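Local atomic coordinates of cellobiose 2-epimerase (Caldibacillus thermoamylovorans, PDB entry 5ZHB), a protein that interconverts cellobiose and 4-O-β-D-glucopyranosyl-D-mannose by epimerising the C2 carbon of the reducing-end sugar. Residues A[10-15]-A[64-69]; A[109-114]-A[142-147]; A[218-223]-A[230-235]; A[124-129]-A[197-202]. All coordinates share one frame; numbering follows the deposited sequence.

Interaction 1: residues A[10-15]-A[64-69]; sequences NELETH and RVLKKE
L66 and E13 meet where helix 2-21 lies against the last turn of helix 49-66, two of the helices that build the (α/α)6 barrel of this epimerase family. The packed part centres on one methyl group: L66 CD1 touches L12 CD2 at 3.8 Å and lies 3.6 Å from E13 CD, so it is shared between a leucine and the flank of a carboxylate. L12 is buried, and helix 375-387 covers it further through C381 and L382. E13 approaches L66 from the opposite direction; with CG anti to its carbonyl carbon (chi1 -67°) and the chain extended beyond, its carboxylate ends beside L66 CD1.

There the packing gives way to a looser, exposed side. K67 leaves the helix with positive phi, and K68 then swings its chain back, bent at the last torsion, to bring NZ within 3.2 Å of E13 OE2. NZ meets OE2 from above the carboxylate plane, 40° out of it. R9 pairs with OE1, and Y71 OH also bonds to OE2. Shortening E13 to alanine is likely to leave K68 and R9 without a shared counter-charge and L66 CD1 less covered. The chemistry is thus divided: dispersion joins the leucines, while E13, bearing two cationic partners, is likely to stay ionised.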
# COMPACT_ATOMS: atom_id res chain seq x y z
N ASN A 10 -11.36 -3.44 17.70
CA ASN A 10 -10.68 -4.08 18.82
C ASN A 10 -9.30 -4.57 18.38
O ASN A 10 -8.32 -4.37 19.10
CB ASN A 10 -11.56 -5.20 19.37
CG ASN A 10 -10.87 -6.03 20.42
OD1 ASN A 10 -10.56 -7.21 20.20
ND2 ASN A 10 -10.60 -5.42 21.56
N GLU A 11 -9.23 -5.22 17.21
CA GLU A 11 -7.96 -5.75 16.70
C GLU A 11 -6.99 -4.59 16.52
O GLU A 11 -5.83 -4.67 16.98
CB GLU A 11 -8.14 -6.64 15.47
CG GLU A 11 -6.84 -7.13 14.83
CD GLU A 11 -5.91 -7.95 15.73
OE1 GLU A 11 -6.40 -8.51 16.72
OE2 GLU A 11 -4.69 -8.01 15.45
N LEU A 12 -7.49 -3.50 15.96
CA LEU A 12 -6.65 -2.35 15.67
C LEU A 12 -6.09 -1.73 16.95
O LEU A 12 -4.89 -1.54 17.08
CB LEU A 12 -7.42 -1.31 14.87
CG LEU A 12 -6.68 -0.00 14.59
CD1 LEU A 12 -5.41 -0.28 13.79
CD2 LEU A 12 -7.60 0.93 13.85
N GLU A 13 -6.99 -1.39 17.88
CA GLU A 13 -6.64 -0.58 19.04
C GLU A 13 -5.98 -1.41 20.13
O GLU A 13 -5.19 -0.87 20.89
CB GLU A 13 -7.90 0.13 19.54
CG GLU A 13 -8.41 1.16 18.55
CD GLU A 13 -9.31 2.25 19.12
OE1 GLU A 13 -10.50 1.94 19.34
OE2 GLU A 13 -8.81 3.38 19.34
N THR A 14 -6.28 -2.71 20.24
CA THR A 14 -5.74 -3.48 21.36
C THR A 14 -4.57 -4.37 20.94
O THR A 14 -3.88 -4.86 21.83
CB THR A 14 -6.81 -4.32 22.08
OG1 THR A 14 -7.16 -5.45 21.30
CG2 THR A 14 -8.05 -3.51 22.46
N HIS A 15 -4.33 -4.60 19.63
CA HIS A 15 -3.29 -5.54 19.21
C HIS A 15 -2.34 -4.83 18.25
O HIS A 15 -1.14 -4.75 18.53
CB HIS A 15 -3.94 -6.84 18.70
CG HIS A 15 -2.99 -7.95 18.41
ND1 HIS A 15 -1.96 -8.31 19.26
CD2 HIS A 15 -2.96 -8.82 17.40
CE1 HIS A 15 -1.33 -9.35 18.73
NE2 HIS A 15 -1.94 -9.68 17.60
N ARG A 64 -6.91 10.48 12.73
CA ARG A 64 -8.00 11.13 12.01
C ARG A 64 -9.34 10.49 12.36
O ARG A 64 -10.34 11.17 12.57
CB ARG A 64 -7.82 11.01 10.49
CG ARG A 64 -8.87 11.77 9.70
CD ARG A 64 -8.60 11.93 8.22
NE ARG A 64 -8.15 10.70 7.56
CZ ARG A 64 -8.90 9.64 7.27
NH1 ARG A 64 -10.21 9.72 7.31
NH2 ARG A 64 -8.34 8.52 6.88
N VAL A 65 -9.36 9.15 12.40
CA VAL A 65 -10.59 8.40 12.51
C VAL A 65 -10.93 8.21 13.98
O VAL A 65 -12.09 8.33 14.34
CB VAL A 65 -10.48 7.04 11.82
CG1 VAL A 65 -11.67 6.14 12.14
CG2 VAL A 65 -10.29 7.19 10.30
N LEU A 66 -9.92 7.90 14.81
CA LEU A 66 -10.20 7.49 16.18
C LEU A 66 -9.86 8.57 17.21
O LEU A 66 -10.31 8.43 18.34
CB LEU A 66 -9.45 6.22 16.50
CG LEU A 66 -9.81 5.01 15.64
CD1 LEU A 66 -8.83 3.89 15.90
CD2 LEU A 66 -11.25 4.56 15.88
N LYS A 67 -8.98 9.52 16.86
CA LYS A 67 -8.83 10.78 17.57
C LYS A 67 -8.10 10.64 18.91
O LYS A 67 -8.05 11.60 19.66
CB LYS A 67 -10.17 11.50 17.77
CG LYS A 67 -10.89 11.85 16.48
CD LYS A 67 -12.31 12.36 16.71
CE LYS A 67 -13.31 11.91 15.70
NZ LYS A 67 -13.32 12.80 14.53
N LYS A 68 -7.49 9.48 19.20
CA LYS A 68 -6.71 9.32 20.41
C LYS A 68 -5.37 10.03 20.24
O LYS A 68 -4.70 9.82 19.23
CB LYS A 68 -6.43 7.85 20.70
CG LYS A 68 -7.58 7.01 21.23
CD LYS A 68 -7.07 5.73 21.91
CE LYS A 68 -8.06 5.08 22.83
NZ LYS A 68 -9.30 4.80 22.11
N GLU A 69 -4.96 10.82 21.24
CA GLU A 69 -3.81 11.70 21.10
C GLU A 69 -2.50 10.90 21.03
O GLU A 69 -1.53 11.35 20.44
CB GLU A 69 -3.77 12.72 22.25
CG GLU A 69 -3.13 14.06 21.88
CD GLU A 69 -3.91 15.02 20.97
OE1 GLU A 69 -5.05 14.73 20.51
OE2 GLU A 69 -3.36 16.12 20.73

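Interaction 2: residues A[109-114]-A[142-147]; sequences KHVYAQ and KLIETV
V111 and I144 bring their backbones together, with CA atoms 6.3 Å apart, where the first turn of helix 111-128 meets the last turn of helix 131-145. The two helices, consecutive in the chain and antiparallel, belong to the (α/α)6 barrel expected of this family, and the contact lies at the end far from their short connection. I144 is the side chain that bridges the gap, with a branch for each partner. Its CG1 rests 3.7 Å from Q114 CB, and CD1 continues along the same residue; its CG2, anti to the backbone N, meets V111 CG1 at 4.0 Å, the two side chains crossing at a slant. Y156 of strand 155-160 and Y193 of helix 183-199 also touch this buried side chain. Were I144 cut back to alanine, a gap would probably open beside V111 and Q114 CB.

Q114 meets I144 with CB and its backbone carbon rather than its amide, because its chain bends back at chi2 (-44°); OE1 accepts from L94 N, outside both segments. H110 is the N-cap, and its ring accepts the Y112 amide almost in plane: Y112 N to H110 ND1 is 3.0 Å. H110 O receives both Q114 N and, from 44° above the carbonyl plane, Q114 NE2 at 3.1 Å.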
# COMPACT_ATOMS: atom_id res chain seq x y z
N LYS A 109 16.74 6.36 -5.49
CA LYS A 109 15.53 7.16 -5.49
C LYS A 109 14.53 6.47 -6.41
O LYS A 109 14.74 6.39 -7.62
CB LYS A 109 15.90 8.53 -6.07
CG LYS A 109 16.86 9.35 -5.24
CD LYS A 109 16.38 9.83 -3.89
CE LYS A 109 17.51 10.41 -3.07
NZ LYS A 109 18.04 11.69 -3.59
N HIS A 110 13.47 5.92 -5.81
CA HIS A 110 12.51 5.14 -6.57
C HIS A 110 11.19 5.93 -6.56
O HIS A 110 10.79 6.45 -5.50
CB HIS A 110 12.41 3.74 -5.96
CG HIS A 110 11.80 2.78 -6.91
ND1 HIS A 110 10.52 2.95 -7.40
CD2 HIS A 110 12.31 1.70 -7.53
CE1 HIS A 110 10.24 1.98 -8.26
NE2 HIS A 110 11.31 1.19 -8.35
N VAL A 111 10.52 6.01 -7.71
CA VAL A 111 9.23 6.68 -7.84
C VAL A 111 8.22 6.10 -6.84
O VAL A 111 7.45 6.83 -6.24
CB VAL A 111 8.73 6.60 -9.30
CG1 VAL A 111 7.29 7.08 -9.43
CG2 VAL A 111 9.61 7.38 -10.26
N TYR A 112 8.27 4.78 -6.60
CA TYR A 112 7.37 4.10 -5.68
C TYR A 112 7.52 4.68 -4.29
O TYR A 112 6.53 4.94 -3.61
CB TYR A 112 7.70 2.61 -5.70
CG TYR A 112 6.93 1.68 -4.78
CD1 TYR A 112 5.55 1.76 -4.65
CD2 TYR A 112 7.58 0.63 -4.15
CE1 TYR A 112 4.86 0.87 -3.85
CE2 TYR A 112 6.90 -0.27 -3.36
CZ TYR A 112 5.54 -0.15 -3.20
OH TYR A 112 4.88 -1.06 -2.42
N ALA A 113 8.77 4.91 -3.88
CA ALA A 113 9.00 5.48 -2.57
C ALA A 113 8.51 6.93 -2.51
O ALA A 113 7.95 7.33 -1.49
CB ALA A 113 10.47 5.30 -2.20
N GLN A 114 8.71 7.71 -3.58
CA GLN A 114 8.29 9.11 -3.59
C GLN A 114 6.77 9.19 -3.47
O GLN A 114 6.24 10.03 -2.75
CB GLN A 114 8.80 9.89 -4.80
CG GLN A 114 10.27 9.69 -5.15
CD GLN A 114 11.21 9.71 -3.96
OE1 GLN A 114 11.19 10.64 -3.14
NE2 GLN A 114 12.04 8.70 -3.84
N LYS A 142 6.27 17.05 -7.55
CA LYS A 142 6.98 17.72 -8.63
C LYS A 142 8.04 16.79 -9.22
O LYS A 142 8.19 16.68 -10.44
CB LYS A 142 7.46 19.05 -8.02
CG LYS A 142 7.66 20.20 -9.00
CD LYS A 142 9.09 20.43 -9.48
CE LYS A 142 9.17 21.02 -10.87
NZ LYS A 142 8.24 22.13 -11.09
N LEU A 143 8.78 16.09 -8.35
CA LEU A 143 9.77 15.14 -8.80
C LEU A 143 9.13 14.07 -9.67
O LEU A 143 9.66 13.72 -10.70
CB LEU A 143 10.50 14.55 -7.59
CG LEU A 143 11.48 15.50 -6.89
CD1 LEU A 143 11.96 14.97 -5.57
CD2 LEU A 143 12.65 15.77 -7.83
N ILE A 144 8.01 13.51 -9.20
CA ILE A 144 7.39 12.37 -9.85
C ILE A 144 6.91 12.82 -11.23
O ILE A 144 6.99 12.06 -12.18
CB ILE A 144 6.25 11.77 -9.01
CG1 ILE A 144 6.75 11.22 -7.63
CG2 ILE A 144 5.54 10.67 -9.81
CD1 ILE A 144 5.67 11.12 -6.57
N GLU A 145 6.39 14.05 -11.29
CA GLU A 145 5.79 14.58 -12.52
C GLU A 145 6.85 14.97 -13.55
O GLU A 145 6.54 15.04 -14.73
CB GLU A 145 4.90 15.79 -12.22
CG GLU A 145 3.56 15.43 -11.59
CD GLU A 145 2.78 14.43 -12.42
OE1 GLU A 145 2.44 14.84 -13.54
OE2 GLU A 145 2.55 13.25 -12.04
N THR A 146 8.09 15.22 -13.11
CA THR A 146 9.14 15.68 -14.01
C THR A 146 10.12 14.54 -14.26
O THR A 146 10.01 13.80 -15.25
CB THR A 146 9.80 16.93 -13.44
OG1 THR A 146 10.33 16.68 -12.14
CG2 THR A 146 8.80 18.08 -13.41
N VAL A 147 11.07 14.35 -13.33
CA VAL A 147 12.09 13.35 -13.53
C VAL A 147 11.50 11.93 -13.47
O VAL A 147 12.02 11.04 -14.12
CB VAL A 147 13.26 13.59 -12.55
CG1 VAL A 147 12.87 13.38 -11.09
CG2 VAL A 147 14.48 12.75 -12.90

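Interaction 3: residues A[218-223]-A[230-235]; sequences EKVFDK and VFFNNH
The short connection from helix 203-220 to strand 231-232 is closed where F232, on the two-stranded antiparallel ribbon of 181-182 and 231-232, packs against K219 and V220 at the helix end. The ring does most of the touching, and what it touches is largely backbone. Its CE2 lies 3.7 Å from K219 O, and its CZ is 4.0 Å from V220 CA; both approaches are oblique to the ring. The valine side chain adds a looser contact, V220 CG1 to F232 CZ at 4.4 Å. F232 reaches the helix because CG stands anti to its carbonyl carbon (chi1 -55°), which sends the ring out from the strand toward the last helical turn.

Two neighbours frame this meeting. W236 packs edge-to-face with F232 and also touches K219, while I181 of the partner strand reaches the phenylalanine. At the helix end V220 O is held by Q229 NE2, just before the strand. Beyond the strand the chain turns at once: N233 OD1 accepts from H235 N at 2.8 Å, an Asx turn. Across the contact itself the chemistry is that of a buried aromatic ring on a peptide surface, so its hold is likely to come from shape and dispersion rather than from directed bonds.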
# COMPACT_ATOMS: atom_id res chain seq x y z
N GLU A 218 -7.22 1.24 -19.95
CA GLU A 218 -6.75 0.89 -21.29
C GLU A 218 -5.56 -0.06 -21.33
O GLU A 218 -5.54 -0.97 -22.16
CB GLU A 218 -6.26 2.11 -22.07
CG GLU A 218 -7.36 3.05 -22.54
CD GLU A 218 -6.86 3.99 -23.64
OE1 GLU A 218 -5.67 3.91 -24.10
OE2 GLU A 218 -7.70 4.83 -24.02
N LYS A 219 -4.55 0.16 -20.47
CA LYS A 219 -3.32 -0.61 -20.57
C LYS A 219 -3.24 -1.77 -19.56
O LYS A 219 -2.82 -2.86 -19.90
CB LYS A 219 -2.17 0.39 -20.39
CG LYS A 219 -2.21 1.67 -21.24
CD LYS A 219 -2.13 1.37 -22.74
CE LYS A 219 -2.21 2.62 -23.60
NZ LYS A 219 -1.84 2.26 -24.97
N VAL A 220 -3.60 -1.52 -18.28
CA VAL A 220 -3.32 -2.48 -17.22
C VAL A 220 -4.36 -3.60 -17.25
O VAL A 220 -4.02 -4.79 -17.26
CB VAL A 220 -3.26 -1.77 -15.84
CG1 VAL A 220 -2.91 -2.77 -14.76
CG2 VAL A 220 -2.31 -0.56 -15.82
N PHE A 221 -5.62 -3.20 -17.29
CA PHE A 221 -6.77 -4.09 -17.18
C PHE A 221 -7.01 -4.82 -18.49
O PHE A 221 -7.18 -4.17 -19.52
CB PHE A 221 -7.95 -3.20 -16.85
CG PHE A 221 -9.34 -3.82 -16.69
CD1 PHE A 221 -9.55 -4.90 -15.83
CD2 PHE A 221 -10.44 -3.25 -17.33
CE1 PHE A 221 -10.83 -5.42 -15.64
CE2 PHE A 221 -11.71 -3.78 -17.14
CZ PHE A 221 -11.90 -4.87 -16.30
N ASP A 222 -6.98 -6.15 -18.42
CA ASP A 222 -7.36 -7.05 -19.50
C ASP A 222 -8.89 -7.16 -19.55
O ASP A 222 -9.51 -7.73 -18.66
CB ASP A 222 -6.69 -8.39 -19.30
CG ASP A 222 -6.94 -9.39 -20.40
OD1 ASP A 222 -8.08 -9.46 -20.86
OD2 ASP A 222 -6.01 -10.12 -20.76
N LYS A 223 -9.50 -6.58 -20.58
CA LYS A 223 -10.96 -6.47 -20.62
C LYS A 223 -11.61 -7.82 -20.93
O LYS A 223 -12.81 -7.93 -20.76
CB LYS A 223 -11.45 -5.37 -21.57
CG LYS A 223 -11.42 -3.98 -20.97
CD LYS A 223 -11.11 -2.86 -21.96
CE LYS A 223 -9.71 -2.31 -21.83
NZ LYS A 223 -8.61 -3.26 -22.01
N VAL A 230 0.73 -7.02 -14.87
CA VAL A 230 1.63 -6.65 -13.79
C VAL A 230 2.88 -5.93 -14.31
O VAL A 230 3.25 -4.91 -13.75
CB VAL A 230 1.95 -7.86 -12.91
CG1 VAL A 230 2.85 -7.49 -11.72
CG2 VAL A 230 0.65 -8.48 -12.40
N PHE A 231 3.52 -6.46 -15.35
CA PHE A 231 4.81 -5.98 -15.84
C PHE A 231 4.72 -5.77 -17.35
O PHE A 231 4.15 -6.62 -18.06
CB PHE A 231 5.90 -7.00 -15.53
CG PHE A 231 6.17 -7.23 -14.06
CD1 PHE A 231 6.52 -6.16 -13.24
CD2 PHE A 231 6.09 -8.50 -13.50
CE1 PHE A 231 6.78 -6.37 -11.90
CE2 PHE A 231 6.36 -8.71 -12.15
CZ PHE A 231 6.69 -7.63 -11.35
N PHE A 232 5.26 -4.64 -17.81
CA PHE A 232 5.12 -4.17 -19.18
C PHE A 232 6.48 -3.74 -19.72
O PHE A 232 7.39 -3.37 -18.96
CB PHE A 232 4.21 -2.94 -19.26
CG PHE A 232 2.86 -3.19 -18.62
CD1 PHE A 232 2.70 -3.06 -17.24
CD2 PHE A 232 1.78 -3.64 -19.38
CE1 PHE A 232 1.48 -3.38 -16.65
CE2 PHE A 232 0.57 -3.95 -18.78
CZ PHE A 232 0.42 -3.80 -17.42
N ASN A 233 6.58 -3.78 -21.05
CA ASN A 233 7.64 -3.13 -21.80
C ASN A 233 7.24 -1.67 -22.04
O ASN A 233 6.15 -1.24 -21.64
CB ASN A 233 7.96 -3.94 -23.05
CG ASN A 233 6.88 -3.90 -24.11
OD1 ASN A 233 6.02 -3.01 -24.12
ND2 ASN A 233 6.94 -4.83 -25.06
N ASN A 234 8.10 -0.92 -22.73
CA ASN A 234 7.88 0.50 -22.97
C ASN A 234 6.71 0.76 -23.91
O ASN A 234 6.30 1.91 -24.05
CB ASN A 234 9.14 1.16 -23.51
CG ASN A 234 10.02 1.63 -22.38
OD1 ASN A 234 9.55 2.36 -21.49
ND2 ASN A 234 11.28 1.21 -22.38
N HIS A 235 6.18 -0.28 -24.55
CA HIS A 235 5.00 -0.12 -25.39
C HIS A 235 3.73 -0.47 -24.62
O HIS A 235 2.68 -0.63 -25.24
CB HIS A 235 5.15 -0.96 -26.67
CG HIS A 235 6.13 -0.34 -27.61
ND1 HIS A 235 7.20 -1.01 -28.15
CD2 HIS A 235 6.21 0.93 -28.06
CE1 HIS A 235 7.89 -0.18 -28.92
NE2 HIS A 235 7.31 1.00 -28.88

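Interaction 4: residues A[124-129]-A[197-202]; sequences YYRVTQ and YRVWED
R126 and R198 bring two guanidinium groups close, their planes only 14° apart, although both carry positive charge: R126 NH1 is 4.2 Å from R198 NE. What covers the R126 guanidinium is not the other charged group but R198 CD, a methylene over one face near the rim, 3.8 Å from R126 NH1. R126 gets there by a bend at chi3 (69°), whereas R198 stays extended from CG to NE. Each charge has an acidic mate: R126 NH1 pairs with E123, and R198 NH2 with D257, while N195 takes R198 NH1. These partners probably offset some of the cost of placing like charges together, although R64 brings a further positive group near R126.

The two segments belong to helices 111-128 and 183-199, probably neighbours in one ring of the (α/α)6 barrel, and come nearest at R126 and V199, with CA atoms 6.9 Å apart. V199 is the wedge between them. Its CG2 lies in the plane of the Y125 ring, at the edge, and comes 3.4 Å from R126 CG, a distance to be read with caution: the valine chi1 of 127° is almost eclipsed, which suggests strain or an imperfectly settled model. V199 CG1 comes obliquely to Y125 CD2 at 3.7 Å. L134 of helix 131-145 touches both Y125 and V199, covering this patch from the side of the next helix.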
# COMPACT_ATOMS: atom_id res chain seq x y z
N TYR A 124 -0.76 13.13 7.03
CA TYR A 124 -0.33 13.85 8.21
C TYR A 124 -0.87 15.27 8.14
O TYR A 124 -1.32 15.83 9.14
CB TYR A 124 1.20 13.78 8.29
CG TYR A 124 1.78 14.44 9.53
CD1 TYR A 124 1.64 13.87 10.77
CD2 TYR A 124 2.56 15.59 9.42
CE1 TYR A 124 2.21 14.45 11.89
CE2 TYR A 124 3.13 16.18 10.53
CZ TYR A 124 2.95 15.61 11.77
OH TYR A 124 3.51 16.16 12.90
N TYR A 125 -0.87 15.84 6.93
CA TYR A 125 -1.39 17.19 6.77
C TYR A 125 -2.88 17.21 7.13
O TYR A 125 -3.35 18.14 7.76
CB TYR A 125 -1.11 17.68 5.35
CG TYR A 125 -1.61 19.10 5.13
CD1 TYR A 125 -0.88 20.20 5.56
CD2 TYR A 125 -2.85 19.32 4.53
CE1 TYR A 125 -1.35 21.49 5.36
CE2 TYR A 125 -3.33 20.60 4.34
CZ TYR A 125 -2.57 21.69 4.73
OH TYR A 125 -3.07 22.93 4.49
N ARG A 126 -3.62 16.16 6.77
CA ARG A 126 -5.05 16.12 7.07
C ARG A 126 -5.29 16.35 8.56
O ARG A 126 -6.28 16.97 8.93
CB ARG A 126 -5.73 14.83 6.60
CG ARG A 126 -5.70 14.72 5.08
CD ARG A 126 -6.22 13.42 4.54
NE ARG A 126 -7.66 13.29 4.74
CZ ARG A 126 -8.36 12.19 4.57
NH1 ARG A 126 -7.77 11.05 4.25
NH2 ARG A 126 -9.66 12.21 4.78
N VAL A 127 -4.42 15.82 9.43
CA VAL A 127 -4.68 15.88 10.86
C VAL A 127 -3.86 16.96 11.56
O VAL A 127 -4.05 17.11 12.77
CB VAL A 127 -4.47 14.52 11.55
CG1 VAL A 127 -5.39 13.45 10.95
CG2 VAL A 127 -3.02 14.03 11.54
N THR A 128 -2.94 17.67 10.88
CA THR A 128 -2.10 18.66 11.56
C THR A 128 -2.23 20.05 10.95
O THR A 128 -2.10 21.03 11.68
CB THR A 128 -0.62 18.30 11.58
OG1 THR A 128 -0.26 18.19 10.21
CG2 THR A 128 -0.32 17.09 12.44
N GLN A 129 -2.46 20.11 9.63
CA GLN A 129 -2.36 21.34 8.86
C GLN A 129 -0.95 21.89 8.94
O GLN A 129 -0.76 23.11 8.91
CB GLN A 129 -3.36 22.38 9.36
CG GLN A 129 -4.81 21.92 9.29
CD GLN A 129 -5.57 22.58 8.17
OE1 GLN A 129 -5.10 22.68 7.03
NE2 GLN A 129 -6.76 23.07 8.50
N TYR A 197 -5.05 15.20 -3.67
CA TYR A 197 -6.17 15.98 -4.19
C TYR A 197 -7.18 16.26 -3.08
O TYR A 197 -7.83 17.30 -3.10
CB TYR A 197 -6.77 15.26 -5.40
CG TYR A 197 -7.78 16.12 -6.12
CD1 TYR A 197 -7.38 17.06 -7.07
CD2 TYR A 197 -9.13 16.08 -5.76
CE1 TYR A 197 -8.30 17.89 -7.69
CE2 TYR A 197 -10.06 16.88 -6.40
CZ TYR A 197 -9.64 17.79 -7.36
OH TYR A 197 -10.57 18.57 -7.95
N ARG A 198 -7.31 15.35 -2.10
CA ARG A 198 -8.15 15.60 -0.94
C ARG A 198 -7.70 16.86 -0.22
O ARG A 198 -8.49 17.51 0.45
CB ARG A 198 -8.13 14.45 0.08
CG ARG A 198 -8.79 13.16 -0.39
CD ARG A 198 -8.76 12.12 0.72
NE ARG A 198 -9.59 10.94 0.44
CZ ARG A 198 -9.17 9.77 -0.04
NH1 ARG A 198 -7.88 9.46 -0.15
NH2 ARG A 198 -10.09 8.92 -0.45
N VAL A 199 -6.41 17.19 -0.29
CA VAL A 199 -5.87 18.24 0.56
C VAL A 199 -5.49 19.49 -0.24
O VAL A 199 -5.22 20.53 0.34
CB VAL A 199 -4.71 17.47 1.22
CG1 VAL A 199 -3.34 18.11 1.11
CG2 VAL A 199 -5.08 17.03 2.62
N TRP A 200 -5.49 19.36 -1.57
CA TRP A 200 -5.01 20.35 -2.51
C TRP A 200 -5.73 20.10 -3.83
O TRP A 200 -5.30 19.27 -4.63
CB TRP A 200 -3.48 20.27 -2.69
CG TRP A 200 -2.87 21.31 -3.60
CD1 TRP A 200 -3.02 22.67 -3.53
CD2 TRP A 200 -1.98 21.06 -4.71
NE1 TRP A 200 -2.30 23.28 -4.52
CE2 TRP A 200 -1.65 22.33 -5.26
CE3 TRP A 200 -1.42 19.91 -5.29
CZ2 TRP A 200 -0.80 22.46 -6.36
CZ3 TRP A 200 -0.59 20.04 -6.38
CH2 TRP A 200 -0.28 21.31 -6.90
N GLU A 201 -6.86 20.78 -4.03
CA GLU A 201 -7.72 20.49 -5.17
C GLU A 201 -7.22 21.23 -6.41
O GLU A 201 -7.89 22.12 -6.92
CB GLU A 201 -9.17 20.87 -4.86
CG GLU A 201 -9.73 20.09 -3.67
CD GLU A 201 -11.24 20.17 -3.49
OE1 GLU A 201 -11.90 20.70 -4.41
OE2 GLU A 201 -11.74 19.73 -2.44
N ASP A 202 -6.06 20.81 -6.92
CA ASP A 202 -5.44 21.40 -8.09
C ASP A 202 -5.98 20.77 -9.37
O ASP A 202 -6.01 19.55 -9.51
CB ASP A 202 -3.93 21.18 -8.05
CG ASP A 202 -3.20 21.73 -9.25
OD1 ASP A 202 -3.12 22.95 -9.32
OD2 ASP A 202 -2.78 20.93 -10.12

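In the fold
From the N terminus, interaction 1 comes first, closing a loop of 48 residues by bringing helix 2-21 against the end of helix 49-66. Interactions 2 and 4, closing loops of 27 and 67 residues, follow and cross, their segments alternating along the chain: both draw on helix 111-128, its start tied to helix 131-145 in interaction 2 and its end to helix 183-199 in interaction 4. Interaction 3 is last and shortest, joining helix 203-220 to the next strand across 6 residues. Interactions 1 and 4 touch directly, through R64 packing on R126 and V127, whereas interactions 1 and 3 lie on opposite sides of the chain's centre, their centres about 38 Å apart. None is nested within another.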